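PDB 4Z8N: reticulocyte-binding protein 2a from Plasmodium vivax, which probably attaches the malaria parasite to reticulocytes during red-cell invasion, through the largely alpha-helical erythrocyte-binding domain that makes up this chain. Local coordinates for residues A[61-64]-A[65-69]; A[163-167]-A[168-172]; A[189-192]-A[193-197]; A[242-245]-A[246-250]. One frame throughout, in Å; residues are numbered along the deposited sequence.

Contact 1. Residues A[61-64]-A[65-69]; sequences SSIQ and NQINS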
ATOM      1  N   SER A  61      15.054   0.027  11.626  1.00 50.33           N
ATOM      2  CA  SER A  61      16.105  -0.942  11.346  1.00 57.77           C
ATOM      3  C   SER A  61      15.642  -2.360  11.669  1.00 59.85           C
ATOM      4  O   SER A  61      15.918  -3.296  10.920  1.00 60.59           O
ATOM      5  CB  SER A  61      17.370  -0.602  12.135  1.00 65.77           C
ATOM      6  OG  SER A  61      17.906   0.643  11.718  1.00 68.40           O
ATOM      7  N   SER A  62      14.930  -2.510  12.781  1.00 58.03           N
ATOM      8  CA  SER A  62      14.417  -3.812  13.195  1.00 58.48           C
ATOM      9  C   SER A  62      13.363  -4.327  12.217  1.00 56.40           C
ATOM     10  O   SER A  62      13.324  -5.517  11.901  1.00 58.51           O
ATOM     11  CB  SER A  62      13.833  -3.736  14.606  1.00 61.44           C
ATOM     12  OG  SER A  62      14.832  -3.386  15.550  1.00 65.63           O
ATOM     13  N   ILE A  63      12.511  -3.423  11.744  1.00 48.69           N
ATOM     14  CA  ILE A  63      11.500  -3.763  10.752  1.00 45.89           C
ATOM     15  C   ILE A  63      12.158  -4.156   9.435  1.00 48.24           C
ATOM     16  O   ILE A  63      11.820  -5.177   8.838  1.00 44.86           O
ATOM     17  CB  ILE A  63      10.530  -2.591  10.507  1.00 45.07           C
ATOM     18  CG1 ILE A  63       9.767  -2.256  11.790  1.00 44.99           C
ATOM     19  CG2 ILE A  63       9.559  -2.920   9.379  1.00 39.86           C
ATOM     20  CD1 ILE A  63       8.873  -1.040  11.664  1.00 42.83           C
ATOM     21  N   GLN A  64      13.109  -3.337   8.997  1.00 50.73           N
ATOM     22  CA  GLN A  64      13.806  -3.559   7.737  1.00 55.22           C
ATOM     23  C   GLN A  64      14.542  -4.896   7.736  1.00 56.75           C
ATOM     24  O   GLN A  64      14.544  -5.610   6.733  1.00 53.52           O
ATOM     25  CB  GLN A  64      14.785  -2.415   7.467  1.00 62.89           C
ATOM     26  CG  GLN A  64      15.113  -2.217   6.000  1.00 69.01           C
ATOM     27  CD  GLN A  64      15.072  -0.757   5.591  1.00 72.86           C
ATOM     28  OE1 GLN A  64      15.226   0.136   6.425  1.00 74.01           O
ATOM     29  NE2 GLN A  64      14.859  -0.510   4.304  1.00 73.81           N
ATOM     30  N   ASN A  65      15.162  -5.231   8.865  1.00 54.95           N
ATOM     31  CA  ASN A  65      15.854  -6.507   9.003  1.00 60.63           C
ATOM     32  C   ASN A  65      14.886  -7.680   8.925  1.00 56.80           C
ATOM     33  O   ASN A  65      15.195  -8.712   8.328  1.00 52.77           O
ATOM     34  CB  ASN A  65      16.632  -6.562  10.320  1.00 69.07           C
ATOM     35  CG  ASN A  65      17.787  -5.581  10.355  1.00 76.76           C
ATOM     36  OD1 ASN A  65      18.337  -5.217   9.316  1.00 78.19           O
ATOM     37  ND2 ASN A  65      18.159  -5.148  11.553  1.00 81.71           N
ATOM     38  N   GLN A  66      13.715  -7.517   9.532  1.00 52.14           N
ATOM     39  CA  GLN A  66      12.686  -8.546   9.481  1.00 52.91           C
ATOM     40  C   GLN A  66      12.221  -8.778   8.045  1.00 48.82           C
ATOM     41  O   GLN A  66      12.104  -9.921   7.602  1.00 45.17           O
ATOM     42  CB  GLN A  66      11.498  -8.171  10.368  1.00 53.16           C
ATOM     43  CG  GLN A  66      10.355  -9.171  10.306  1.00 53.58           C
ATOM     44  CD  GLN A  66       9.243  -8.851  11.284  1.00 53.42           C
ATOM     45  OE1 GLN A  66       9.498  -8.474  12.428  1.00 55.23           O
ATOM     46  NE2 GLN A  66       8.002  -8.999  10.836  1.00 48.53           N
ATOM     47  N   ILE A  67      11.966  -7.689   7.323  1.00 48.09           N
ATOM     48  CA  ILE A  67      11.551  -7.771   5.927  1.00 44.54           C
ATOM     49  C   ILE A  67      12.634  -8.438   5.084  1.00 47.28           C
ATOM     50  O   ILE A  67      12.337  -9.210   4.172  1.00 44.69           O
ATOM     51  CB  ILE A  67      11.232  -6.378   5.342  1.00 49.12           C
ATOM     52  CG1 ILE A  67      10.138  -5.691   6.158  1.00 50.66           C
ATOM     53  CG2 ILE A  67      10.786  -6.493   3.890  1.00 44.30           C
ATOM     54  CD1 ILE A  67       8.797  -6.383   6.081  1.00 47.20           C
ATOM     55  N   ASN A  68      13.892  -8.146   5.406  1.00 50.69           N
ATOM     56  CA  ASN A  68      15.020  -8.750   4.707  1.00 55.80           C
ATOM     57  C   ASN A  68      15.094 -10.259   4.924  1.00 55.08           C
ATOM     58  O   ASN A  68      15.558 -10.995   4.055  1.00 58.41           O
ATOM     59  CB  ASN A  68      16.336  -8.102   5.145  1.00 58.31           C
ATOM     60  CG  ASN A  68      16.468  -6.672   4.665  1.00 64.17           C
ATOM     61  OD1 ASN A  68      15.767  -6.247   3.746  1.00 67.28           O
ATOM     62  ND2 ASN A  68      17.376  -5.921   5.282  1.00 66.78           N
ATOM     63  N   SER A  69      14.636 -10.713   6.085  1.00 55.06           N
ATOM     64  CA  SER A  69      14.654 -12.136   6.406  1.00 57.81           C
ATOM     65  C   SER A  69      13.529 -12.879   5.688  1.00 54.05           C
ATOM     66  O   SER A  69      13.517 -14.110   5.646  1.00 53.93           O
ATOM     67  CB  SER A  69      14.541 -12.349   7.918  1.00 62.94           C
ATOM     68  OG  SER A  69      13.278 -11.918   8.399  1.00 64.33           O
TER
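The carbonyl oxygen of I63 accepts from the amide of I67 at 2.9 Å, and with an N-H...O angle of 165° this is the straightest of four successive i to i+4 backbone bonds. N65 N to S61 O and N68 N to Q64 O are also 2.9 Å long, and Q66 N to S62 O is 3.1 Å. Two asparagines lie back along the turn. N65 has CG opposite its own carbonyl carbon (chi1 -67°), which brings the flat of the amide under S61 O, 3.0 Å from ND2, so the N-H bonds do not point at the oxygen. N68 repeats this pose under Q64 O, which is nearest its CG. The unbroken bonding is that of a regular alpha-helix, here the C-terminal part of helix 42-69, whose successor C70 is disulfide-linked to C114 in this erythrocyte-binding domain. On the inner face I63 CG2 meets I67 CG1 at 4.3 Å, and both isoleucines rest on F24, I63 also on Y122 and M126 of helix 119-136. Q66, its chain extended and CG opposite the backbone N (chi1 177°), sends its amide away from the turn: OE1 accepts from N118 and bonds with the Y122 hydroxyl, while NE2 donates to the carbonyls of C114 and A117. The Q66 side chain stands about 10 Å from that of E120, a calcium ligand in a structure of this protein, with none bound to this chain.

Contact 2. Residues A[163-167]-A[168-172]; sequences KEVNH and NNYVN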
ATOM      1  N   LYS A 163      -3.155  18.154  -4.891  1.00 41.89           N
ATOM      2  CA  LYS A 163      -3.785  18.630  -6.119  1.00 48.81           C
ATOM      3  C   LYS A 163      -2.969  18.254  -7.349  1.00 49.48           C
ATOM      4  O   LYS A 163      -3.437  18.397  -8.477  1.00 55.20           O
ATOM      5  CB  LYS A 163      -3.972  20.149  -6.081  1.00 51.03           C
ATOM      6  CG  LYS A 163      -5.051  20.636  -5.133  1.00 53.53           C
ATOM      7  CD  LYS A 163      -5.169  22.153  -5.192  1.00 59.15           C
ATOM      8  CE  LYS A 163      -6.270  22.658  -4.277  1.00 61.74           C
ATOM      9  NZ  LYS A 163      -6.335  24.148  -4.255  1.00 65.58           N
ATOM     10  N   GLU A 164      -1.749  17.780  -7.131  1.00 56.67           N
ATOM     11  CA  GLU A 164      -0.846  17.484  -8.237  1.00 56.48           C
ATOM     12  C   GLU A 164      -1.316  16.299  -9.078  1.00 56.32           C
ATOM     13  O   GLU A 164      -1.050  16.247 -10.279  1.00 56.85           O
ATOM     14  CB  GLU A 164       0.568  17.228  -7.714  1.00 59.19           C
ATOM     15  CG  GLU A 164       1.336  18.501  -7.391  1.00 63.30           C
ATOM     16  CD  GLU A 164       2.689  18.225  -6.770  1.00 71.23           C
ATOM     17  OE1 GLU A 164       3.229  19.124  -6.092  1.00 76.60           O
ATOM     18  OE2 GLU A 164       3.212  17.108  -6.958  1.00 75.52           O
ATOM     19  N   VAL A 165      -2.019  15.355  -8.462  1.00 52.13           N
ATOM     20  CA  VAL A 165      -2.508  14.194  -9.201  1.00 58.70           C
ATOM     21  C   VAL A 165      -4.034  14.087  -9.152  1.00 56.25           C
ATOM     22  O   VAL A 165      -4.669  14.424  -8.150  1.00 55.45           O
ATOM     23  CB  VAL A 165      -1.873  12.880  -8.673  1.00 68.29           C
ATOM     24  CG1 VAL A 165      -2.416  12.524  -7.301  1.00 66.41           C
ATOM     25  CG2 VAL A 165      -2.106  11.735  -9.653  1.00 71.06           C
ATOM     26  N   ASN A 166      -4.621  13.646 -10.259  1.00 59.32           N
ATOM     27  CA  ASN A 166      -6.049  13.371 -10.312  1.00 61.63           C
ATOM     28  C   ASN A 166      -6.296  11.903  -9.986  1.00 63.98           C
ATOM     29  O   ASN A 166      -6.029  11.025 -10.806  1.00 66.57           O
ATOM     30  CB  ASN A 166      -6.619  13.722 -11.687  1.00 64.96           C
ATOM     31  CG  ASN A 166      -8.139  13.748 -11.703  1.00 67.47           C
ATOM     32  OD1 ASN A 166      -8.793  13.207 -10.813  1.00 67.34           O
ATOM     33  ND2 ASN A 166      -8.706  14.381 -12.723  1.00 69.05           N
ATOM     34  N   HIS A 167      -6.805  11.644  -8.787  1.00 64.70           N
ATOM     35  CA  HIS A 167      -6.986  10.275  -8.314  1.00 69.46           C
ATOM     36  C   HIS A 167      -8.055   9.533  -9.108  1.00 66.78           C
ATOM     37  O   HIS A 167      -8.068   8.303  -9.140  1.00 66.26           O
ATOM     38  CB  HIS A 167      -7.340  10.267  -6.822  1.00 76.04           C
ATOM     39  CG  HIS A 167      -8.647  10.927  -6.500  1.00 82.68           C
ATOM     40  ND1 HIS A 167      -9.866  10.356  -6.802  1.00 86.93           N
ATOM     41  CD2 HIS A 167      -8.924  12.107  -5.898  1.00 84.36           C
ATOM     42  CE1 HIS A 167     -10.836  11.158  -6.401  1.00 88.27           C
ATOM     43  NE2 HIS A 167     -10.293  12.227  -5.850  1.00 86.14           N
ATOM     44  N   ASN A 168      -8.943  10.285  -9.752  1.00 62.77           N
ATOM     45  CA  ASN A 168     -10.066   9.704 -10.482  1.00 65.81           C
ATOM     46  C   ASN A 168      -9.648   8.764 -11.606  1.00 63.32           C
ATOM     47  O   ASN A 168     -10.406   7.876 -11.986  1.00 64.70           O
ATOM     48  CB  ASN A 168     -10.953  10.814 -11.051  1.00 67.43           C
ATOM     49  CG  ASN A 168     -11.684  11.583  -9.972  1.00 71.10           C
ATOM     50  OD1 ASN A 168     -11.563  12.805  -9.873  1.00 73.24           O
ATOM     51  ND2 ASN A 168     -12.448  10.871  -9.152  1.00 73.58           N
ATOM     52  N   ASN A 169      -8.445   8.956 -12.134  1.00 67.01           N
ATOM     53  CA  ASN A 169      -7.960   8.110 -13.218  1.00 72.94           C
ATOM     54  C   ASN A 169      -7.510   6.733 -12.736  1.00 73.50           C
ATOM     55  O   ASN A 169      -7.646   5.747 -13.461  1.00 76.00           O
ATOM     56  CB  ASN A 169      -6.826   8.806 -13.967  1.00 75.90           C
ATOM     57  CG  ASN A 169      -7.334   9.666 -15.106  1.00 78.43           C
ATOM     58  OD1 ASN A 169      -7.827  10.774 -14.891  1.00 77.68           O
ATOM     59  ND2 ASN A 169      -7.223   9.155 -16.328  1.00 81.56           N
ATOM     60  N   TYR A 170      -6.973   6.664 -11.519  1.00 72.09           N
ATOM     61  CA  TYR A 170      -6.694   5.379 -10.887  1.00 75.54           C
ATOM     62  C   TYR A 170      -7.997   4.622 -10.685  1.00 68.24           C
ATOM     63  O   TYR A 170      -8.146   3.481 -11.120  1.00 65.43           O
ATOM     64  CB  TYR A 170      -5.999   5.550  -9.532  1.00 82.78           C
ATOM     65  CG  TYR A 170      -4.622   6.166  -9.574  1.00 93.53           C
ATOM     66  CD1 TYR A 170      -3.702   5.813 -10.552  1.00 99.64           C
ATOM     67  CD2 TYR A 170      -4.237   7.100  -8.618  1.00 95.09           C
ATOM     68  CE1 TYR A 170      -2.437   6.380 -10.580  1.00101.49           C
ATOM     69  CE2 TYR A 170      -2.979   7.669  -8.639  1.00 96.60           C
ATOM     70  CZ  TYR A 170      -2.084   7.307  -9.621  1.00 99.48           C
ATOM     71  OH  TYR A 170      -0.830   7.876  -9.640  1.00100.06           O
ATOM     72  N   VAL A 171      -8.935   5.286 -10.013  1.00 46.70           N
ATOM     73  CA  VAL A 171     -10.210   4.693  -9.633  1.00 44.40           C
ATOM     74  C   VAL A 171     -10.974   4.149 -10.829  1.00 45.01           C
ATOM     75  O   VAL A 171     -11.442   3.010 -10.809  1.00 41.07           O
ATOM     76  CB  VAL A 171     -11.104   5.713  -8.908  1.00 45.68           C
ATOM     77  CG1 VAL A 171     -12.378   5.043  -8.412  1.00 46.23           C
ATOM     78  CG2 VAL A 171     -10.349   6.354  -7.760  1.00 48.23           C
ATOM     79  N   ASN A 172     -11.102   4.970 -11.866  1.00 47.95           N
ATOM     80  CA  ASN A 172     -11.831   4.577 -13.063  1.00 48.48           C
ATOM     81  C   ASN A 172     -11.153   3.420 -13.777  1.00 43.35           C
ATOM     82  O   ASN A 172     -11.823   2.526 -14.290  1.00 38.80           O
ATOM     83  CB  ASN A 172     -11.987   5.763 -14.017  1.00 52.56           C
ATOM     84  CG  ASN A 172     -12.894   6.841 -13.458  1.00 58.46           C
ATOM     85  OD1 ASN A 172     -13.765   6.567 -12.632  1.00 60.41           O
ATOM     86  ND2 ASN A 172     -12.694   8.073 -13.907  1.00 60.53           N
TER
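N166 and N168 meet through an Asx turn: OD1 of N166 accepts the backbone N-H of N168 at 3.1 Å, a capping bond that satisfies an amide at the start of helix 168-194. The fit is imperfect, since the N-H...O angle is 149° and the donor sits above the carbonyl plane of the acceptor amide. CG of N166 points opposite its backbone N (chi1 -167°), and this turns OD1 forward to the helix start. The next amide, N169 N, finds N166 O, but only weakly at 3.4 Å. H167 O serves two donors: V171 N at 3.3 Å, almost straight at 172°, and Y170 N by a weak, strongly bent bond. The imidazole of H167 runs alongside the N168 side chain, pointing the same way with the two planes steeply inclined, and the CG2 methyl of V171 approaches the ring edge, 4.1 Å from ND1. Apolar contact is lighter: V165 CG2 reaches Y170 CE2 at 4.3 Å, the side chains crossing at about a right angle. Outside the turn, V165 O receives a weak bond from K229 NZ. The loop and the first turn of helix 168-194 pack on two long helices: V165 and Y170 on L267 of helix 246-297, H167 on I226 and V171 on T222 of helix 199-237.

Contact 3. Residues A[189-192]-A[193-197]; sequences LKVK and QEIDN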
ATOM      1  N   LEU A 189     -16.132 -19.789 -16.869  1.00 37.24           N
ATOM      2  CA  LEU A 189     -17.064 -20.764 -16.311  1.00 38.73           C
ATOM      3  C   LEU A 189     -17.815 -21.466 -17.437  1.00 43.23           C
ATOM      4  O   LEU A 189     -18.150 -22.646 -17.334  1.00 44.79           O
ATOM      5  CB  LEU A 189     -18.055 -20.099 -15.356  1.00 41.26           C
ATOM      6  CG  LEU A 189     -17.525 -19.549 -14.031  1.00 44.53           C
ATOM      7  CD1 LEU A 189     -18.657 -18.907 -13.246  1.00 45.31           C
ATOM      8  CD2 LEU A 189     -16.856 -20.646 -13.215  1.00 46.44           C
ATOM      9  N   LYS A 190     -18.082 -20.731 -18.512  1.00 39.73           N
ATOM     10  CA  LYS A 190     -18.740 -21.312 -19.676  1.00 41.01           C
ATOM     11  C   LYS A 190     -17.752 -22.163 -20.475  1.00 40.50           C
ATOM     12  O   LYS A 190     -18.127 -23.174 -21.068  1.00 44.34           O
ATOM     13  CB  LYS A 190     -19.343 -20.218 -20.563  1.00 40.71           C
ATOM     14  CG  LYS A 190     -20.215 -20.747 -21.687  1.00 43.19           C
ATOM     15  CD  LYS A 190     -21.370 -21.568 -21.138  1.00 48.75           C
ATOM     16  CE  LYS A 190     -21.806 -22.634 -22.123  1.00 53.14           C
ATOM     17  NZ  LYS A 190     -22.839 -23.529 -21.538  1.00 58.95           N
ATOM     18  N   VAL A 191     -16.489 -21.744 -20.482  1.00 38.68           N
ATOM     19  CA  VAL A 191     -15.431 -22.469 -21.182  1.00 42.21           C
ATOM     20  C   VAL A 191     -15.210 -23.856 -20.580  1.00 46.55           C
ATOM     21  O   VAL A 191     -15.083 -24.847 -21.305  1.00 45.58           O
ATOM     22  CB  VAL A 191     -14.102 -21.685 -21.157  1.00 42.54           C
ATOM     23  CG1 VAL A 191     -12.961 -22.545 -21.676  1.00 46.44           C
ATOM     24  CG2 VAL A 191     -14.224 -20.406 -21.968  1.00 42.13           C
ATOM     25  N   LYS A 192     -15.180 -23.927 -19.251  1.00 45.38           N
ATOM     26  CA  LYS A 192     -14.947 -25.195 -18.565  1.00 52.04           C
ATOM     27  C   LYS A 192     -16.098 -26.185 -18.755  1.00 52.95           C
ATOM     28  O   LYS A 192     -15.936 -27.382 -18.529  1.00 52.59           O
ATOM     29  CB  LYS A 192     -14.703 -24.959 -17.074  1.00 58.33           C
ATOM     30  CG  LYS A 192     -13.289 -24.488 -16.746  1.00 64.06           C
ATOM     31  CD  LYS A 192     -13.019 -24.528 -15.249  1.00 69.16           C
ATOM     32  CE  LYS A 192     -13.179 -23.154 -14.611  1.00 68.98           C
ATOM     33  NZ  LYS A 192     -13.024 -22.046 -15.595  1.00 65.23           N
ATOM     34  N   GLN A 193     -17.258 -25.685 -19.169  1.00 51.00           N
ATOM     35  CA  GLN A 193     -18.389 -26.555 -19.473  1.00 57.03           C
ATOM     36  C   GLN A 193     -18.232 -27.203 -20.845  1.00 56.99           C
ATOM     37  O   GLN A 193     -18.798 -28.262 -21.109  1.00 58.94           O
ATOM     38  CB  GLN A 193     -19.708 -25.777 -19.420  1.00 57.08           C
ATOM     39  CG  GLN A 193     -20.214 -25.467 -18.021  1.00 58.58           C
ATOM     40  CD  GLN A 193     -21.570 -24.777 -18.039  1.00 62.29           C
ATOM     41  OE1 GLN A 193     -21.957 -24.173 -19.039  1.00 61.90           O
ATOM     42  NE2 GLN A 193     -22.298 -24.871 -16.932  1.00 61.57           N
ATOM     43  N   GLU A 194     -17.458 -26.561 -21.713  1.00 58.59           N
ATOM     44  CA  GLU A 194     -17.361 -26.974 -23.110  1.00 59.98           C
ATOM     45  C   GLU A 194     -16.013 -27.600 -23.463  1.00 59.60           C
ATOM     46  O   GLU A 194     -15.917 -28.402 -24.390  1.00 61.40           O
ATOM     47  CB  GLU A 194     -17.625 -25.775 -24.026  1.00 57.79           C
ATOM     48  CG  GLU A 194     -18.995 -25.136 -23.836  1.00 60.57           C
ATOM     49  CD  GLU A 194     -20.131 -26.054 -24.255  1.00 66.05           C
ATOM     50  OE1 GLU A 194     -19.924 -26.880 -25.168  1.00 70.95           O
ATOM     51  OE2 GLU A 194     -21.229 -25.949 -23.668  1.00 66.91           O
ATOM     52  N   ILE A 195     -14.973 -27.224 -22.726  1.00 57.27           N
ATOM     53  CA  ILE A 195     -13.618 -27.666 -23.035  1.00 59.04           C
ATOM     54  C   ILE A 195     -13.007 -28.438 -21.870  1.00 59.45           C
ATOM     55  O   ILE A 195     -13.153 -28.048 -20.711  1.00 55.32           O
ATOM     56  CB  ILE A 195     -12.703 -26.463 -23.383  1.00 62.65           C
ATOM     57  CG1 ILE A 195     -13.366 -25.567 -24.431  1.00 59.98           C
ATOM     58  CG2 ILE A 195     -11.339 -26.937 -23.868  1.00 65.80           C
ATOM     59  CD1 ILE A 195     -13.632 -26.259 -25.747  1.00 61.26           C
ATOM     60  N   ASP A 196     -12.327 -29.538 -22.181  1.00 62.75           N
ATOM     61  CA  ASP A 196     -11.604 -30.295 -21.168  1.00 68.21           C
ATOM     62  C   ASP A 196     -10.501 -29.432 -20.556  1.00 60.63           C
ATOM     63  O   ASP A 196      -9.822 -28.685 -21.262  1.00 53.52           O
ATOM     64  CB  ASP A 196     -11.021 -31.575 -21.766  1.00 82.07           C
ATOM     65  CG  ASP A 196     -12.096 -32.546 -22.219  1.00 94.63           C
ATOM     66  OD1 ASP A 196     -12.921 -32.956 -21.376  1.00101.79           O
ATOM     67  OD2 ASP A 196     -12.121 -32.893 -23.418  1.00 98.76           O
ATOM     68  N   ASN A 197     -10.343 -29.530 -19.240  1.00 58.59           N
ATOM     69  CA  ASN A 197      -9.404 -28.689 -18.505  1.00 55.28           C
ATOM     70  C   ASN A 197      -7.957 -28.888 -18.950  1.00 54.29           C
ATOM     71  O   ASN A 197      -7.540 -30.002 -19.251  1.00 57.51           O
ATOM     72  CB  ASN A 197      -9.527 -28.957 -17.005  1.00 54.93           C
ATOM     73  CG  ASN A 197      -8.813 -27.915 -16.164  1.00 57.30           C
ATOM     74  OD1 ASN A 197      -8.468 -26.836 -16.650  1.00 50.63           O
ATOM     75  ND2 ASN A 197      -8.589 -28.234 -14.894  1.00 60.99           N
TER
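K190 and Q193 make the side-chain hydrogen bond of this turn, NZ donating to OE1 at 2.7 Å. The C=O...N angle of 164° places the ammonium nearly in line with the amide carbonyl. The lysine gets there by a bend at chi2 (59°) that folds its chain across that of Q193, the two crossing at about a right angle. The charged component is weaker: NZ of K190 lies 3.6 Å from OE2 of E194, a long salt bridge, so one ammonium addresses an amide oxygen and a carboxylate together. K192 takes no share in this group, its NZ donating instead to M188 O one turn earlier.

Among backbone bonds, V191 O is gripped twice, by I195 N at 2.8 Å and by E194 N at 3.0 Å; the first donor lies near the carbonyl direction and the second well above the carbonyl plane. Q193 N to K190 O is longer, 3.3 Å, and bent to 136°. Apolar contact is limited to V191 CG1 and I195 CG1, 4.1 Å apart, a pair continued outward by I201 of helix 199-237 and by L291 and V295 of helix 246-297. The change from i+4 to i+3 bonding is consistent with the C-terminal end of helix 168-194, after which the chain turns into helix 199-237 with polar residues outward and an apolar pair facing the bundle.

Contact 4. Residues A[242-245]-A[246-250]; sequences PQVP and LSTLK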
ATOM      1  N   PRO A 242      -6.429  33.554  13.857  1.00 94.62           N
ATOM      2  CA  PRO A 242      -4.994  33.859  13.805  1.00 91.50           C
ATOM      3  C   PRO A 242      -4.259  33.394  15.062  1.00 86.80           C
ATOM      4  O   PRO A 242      -3.049  33.166  15.021  1.00 82.71           O
ATOM      5  CB  PRO A 242      -4.965  35.386  13.688  1.00 97.35           C
ATOM      6  CG  PRO A 242      -6.285  35.744  13.086  1.00101.74           C
ATOM      7  CD  PRO A 242      -7.258  34.755  13.654  1.00100.95           C
ATOM      8  N   GLN A 243      -4.994  33.257  16.163  1.00 87.31           N
ATOM      9  CA  GLN A 243      -4.427  32.815  17.431  1.00 85.81           C
ATOM     10  C   GLN A 243      -5.211  31.636  18.010  1.00 82.18           C
ATOM     11  O   GLN A 243      -6.437  31.680  18.097  1.00 83.53           O
ATOM     12  CB  GLN A 243      -4.408  33.968  18.439  1.00 92.64           C
ATOM     13  CG  GLN A 243      -3.847  35.280  17.902  1.00 97.91           C
ATOM     14  CD  GLN A 243      -2.337  35.370  18.019  1.00 97.19           C
ATOM     15  OE1 GLN A 243      -1.635  34.362  17.963  1.00 93.13           O
ATOM     16  NE2 GLN A 243      -1.831  36.588  18.188  1.00100.52           N
ATOM     17  N   VAL A 244      -4.498  30.581  18.395  1.00 76.75           N
ATOM     18  CA  VAL A 244      -5.109  29.434  19.064  1.00 74.90           C
ATOM     19  C   VAL A 244      -4.262  29.020  20.266  1.00 74.46           C
ATOM     20  O   VAL A 244      -3.074  29.336  20.325  1.00 74.70           O
ATOM     21  CB  VAL A 244      -5.273  28.218  18.113  1.00 70.23           C
ATOM     22  CG1 VAL A 244      -6.147  28.573  16.920  1.00 71.79           C
ATOM     23  CG2 VAL A 244      -3.917  27.706  17.654  1.00 66.85           C
ATOM     24  N   PRO A 245      -4.875  28.331  21.243  1.00 74.96           N
ATOM     25  CA  PRO A 245      -4.081  27.772  22.342  1.00 73.98           C
ATOM     26  C   PRO A 245      -3.213  26.609  21.866  1.00 71.65           C
ATOM     27  O   PRO A 245      -3.512  26.014  20.828  1.00 69.19           O
ATOM     28  CB  PRO A 245      -5.142  27.302  23.342  1.00 78.53           C
ATOM     29  CG  PRO A 245      -6.369  27.087  22.519  1.00 80.63           C
ATOM     30  CD  PRO A 245      -6.320  28.138  21.451  1.00 79.99           C
ATOM     31  N   LEU A 246      -2.161  26.291  22.615  1.00 70.60           N
ATOM     32  CA  LEU A 246      -1.196  25.274  22.205  1.00 67.25           C
ATOM     33  C   LEU A 246      -1.816  23.886  22.055  1.00 71.51           C
ATOM     34  O   LEU A 246      -1.496  23.160  21.113  1.00 71.82           O
ATOM     35  CB  LEU A 246      -0.035  25.208  23.201  1.00 65.73           C
ATOM     36  CG  LEU A 246       1.030  24.149  22.903  1.00 62.59           C
ATOM     37  CD1 LEU A 246       1.640  24.366  21.525  1.00 55.43           C
ATOM     38  CD2 LEU A 246       2.109  24.146  23.974  1.00 64.44           C
ATOM     39  N   SER A 247      -2.692  23.520  22.986  1.00 73.71           N
ATOM     40  CA  SER A 247      -3.347  22.215  22.953  1.00 73.61           C
ATOM     41  C   SER A 247      -4.092  22.017  21.638  1.00 72.64           C
ATOM     42  O   SER A 247      -4.124  20.917  21.084  1.00 72.06           O
ATOM     43  CB  SER A 247      -4.308  22.064  24.131  1.00 77.71           C
ATOM     44  OG  SER A 247      -5.381  22.984  24.030  1.00 79.73           O
ATOM     45  N   THR A 248      -4.690  23.097  21.146  1.00 72.08           N
ATOM     46  CA  THR A 248      -5.364  23.087  19.856  1.00 68.18           C
ATOM     47  C   THR A 248      -4.347  22.969  18.726  1.00 64.83           C
ATOM     48  O   THR A 248      -4.542  22.209  17.777  1.00 61.61           O
ATOM     49  CB  THR A 248      -6.210  24.360  19.656  1.00 69.98           C
ATOM     50  OG1 THR A 248      -7.229  24.422  20.660  1.00 74.46           O
ATOM     51  CG2 THR A 248      -6.857  24.368  18.278  1.00 70.45           C
ATOM     52  N   LEU A 249      -3.258  23.720  18.849  1.00 63.66           N
ATOM     53  CA  LEU A 249      -2.219  23.767  17.827  1.00 61.68           C
ATOM     54  C   LEU A 249      -1.611  22.396  17.557  1.00 60.27           C
ATOM     55  O   LEU A 249      -1.369  22.035  16.405  1.00 60.17           O
ATOM     56  CB  LEU A 249      -1.119  24.746  18.237  1.00 63.82           C
ATOM     57  CG  LEU A 249      -0.119  25.110  17.140  1.00 64.97           C
ATOM     58  CD1 LEU A 249      -0.776  26.012  16.107  1.00 66.74           C
ATOM     59  CD2 LEU A 249       1.120  25.768  17.731  1.00 64.33           C
ATOM     60  N   LYS A 250      -1.362  21.641  18.624  1.00 59.96           N
ATOM     61  CA  LYS A 250      -0.799  20.300  18.500  1.00 60.44           C
ATOM     62  C   LYS A 250      -1.691  19.406  17.649  1.00 59.84           C
ATOM     63  O   LYS A 250      -1.210  18.676  16.780  1.00 56.85           O
ATOM     64  CB  LYS A 250      -0.596  19.666  19.879  1.00 63.59           C
ATOM     65  CG  LYS A 250       0.478  20.322  20.723  1.00 66.44           C
ATOM     66  CD  LYS A 250       1.027  19.343  21.748  1.00 68.97           C
ATOM     67  CE  LYS A 250       0.836  19.849  23.166  1.00 75.06           C
ATOM     68  NZ  LYS A 250       1.454  18.935  24.167  1.00 78.20           N
TER
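A hydrophobic staple with an N-cap proline opens helix 246-297: the residue before the cap, V244, touches the fourth residue of the helix, L249, while P245 occupies the cap position itself. CG2 of V244 comes to 3.9 Å from CD1 of L249, the two side chains crossing at about a right angle. CG of L249 lies opposite its backbone N (chi1 -168°), which carries the leucine branch back to the valine, and both residues are buried. Beside this pair, CB of V244 is 4.2 Å from the CG2 methyl of T248. The backbone of P245 starts the helical bonding, its carbonyl accepting L249 N at 3.0 Å with an N-H...O angle of 152°; T248 N adds a weak, bent bond to the same oxygen. The loop leading in is tied by backbone bonds between V244 and C146, which forms a disulfide with C142, and K250 NZ, one residue past the staple, donates to Y134 O and N138 OD1. On the outer side the proline ring lies obliquely against T248, whose OG1 stands 3.4 Å from CG of P245.

In the fold
All four contacts are local, lie in the Rh5 coiled-coil domain, and concern stretches of helix or their ends. Contact 1 is continuous helix at the surface; contacts 2 and 4 begin helices, and contact 3 ends one. Contacts 2 and 3 share helix 168-194, its start and its end, with centres about 39 Å apart, and both lean on helices 199-237 and 246-297. The two helix starts differ: an asparagine side chain caps in contact 2, whereas apolar stapling dominates in contact 4, which alone is partly buried. The charged chemistry belongs to exposed contact 3, about 66 Å from contact 4 between centres, on the opposite side of the chain's centre.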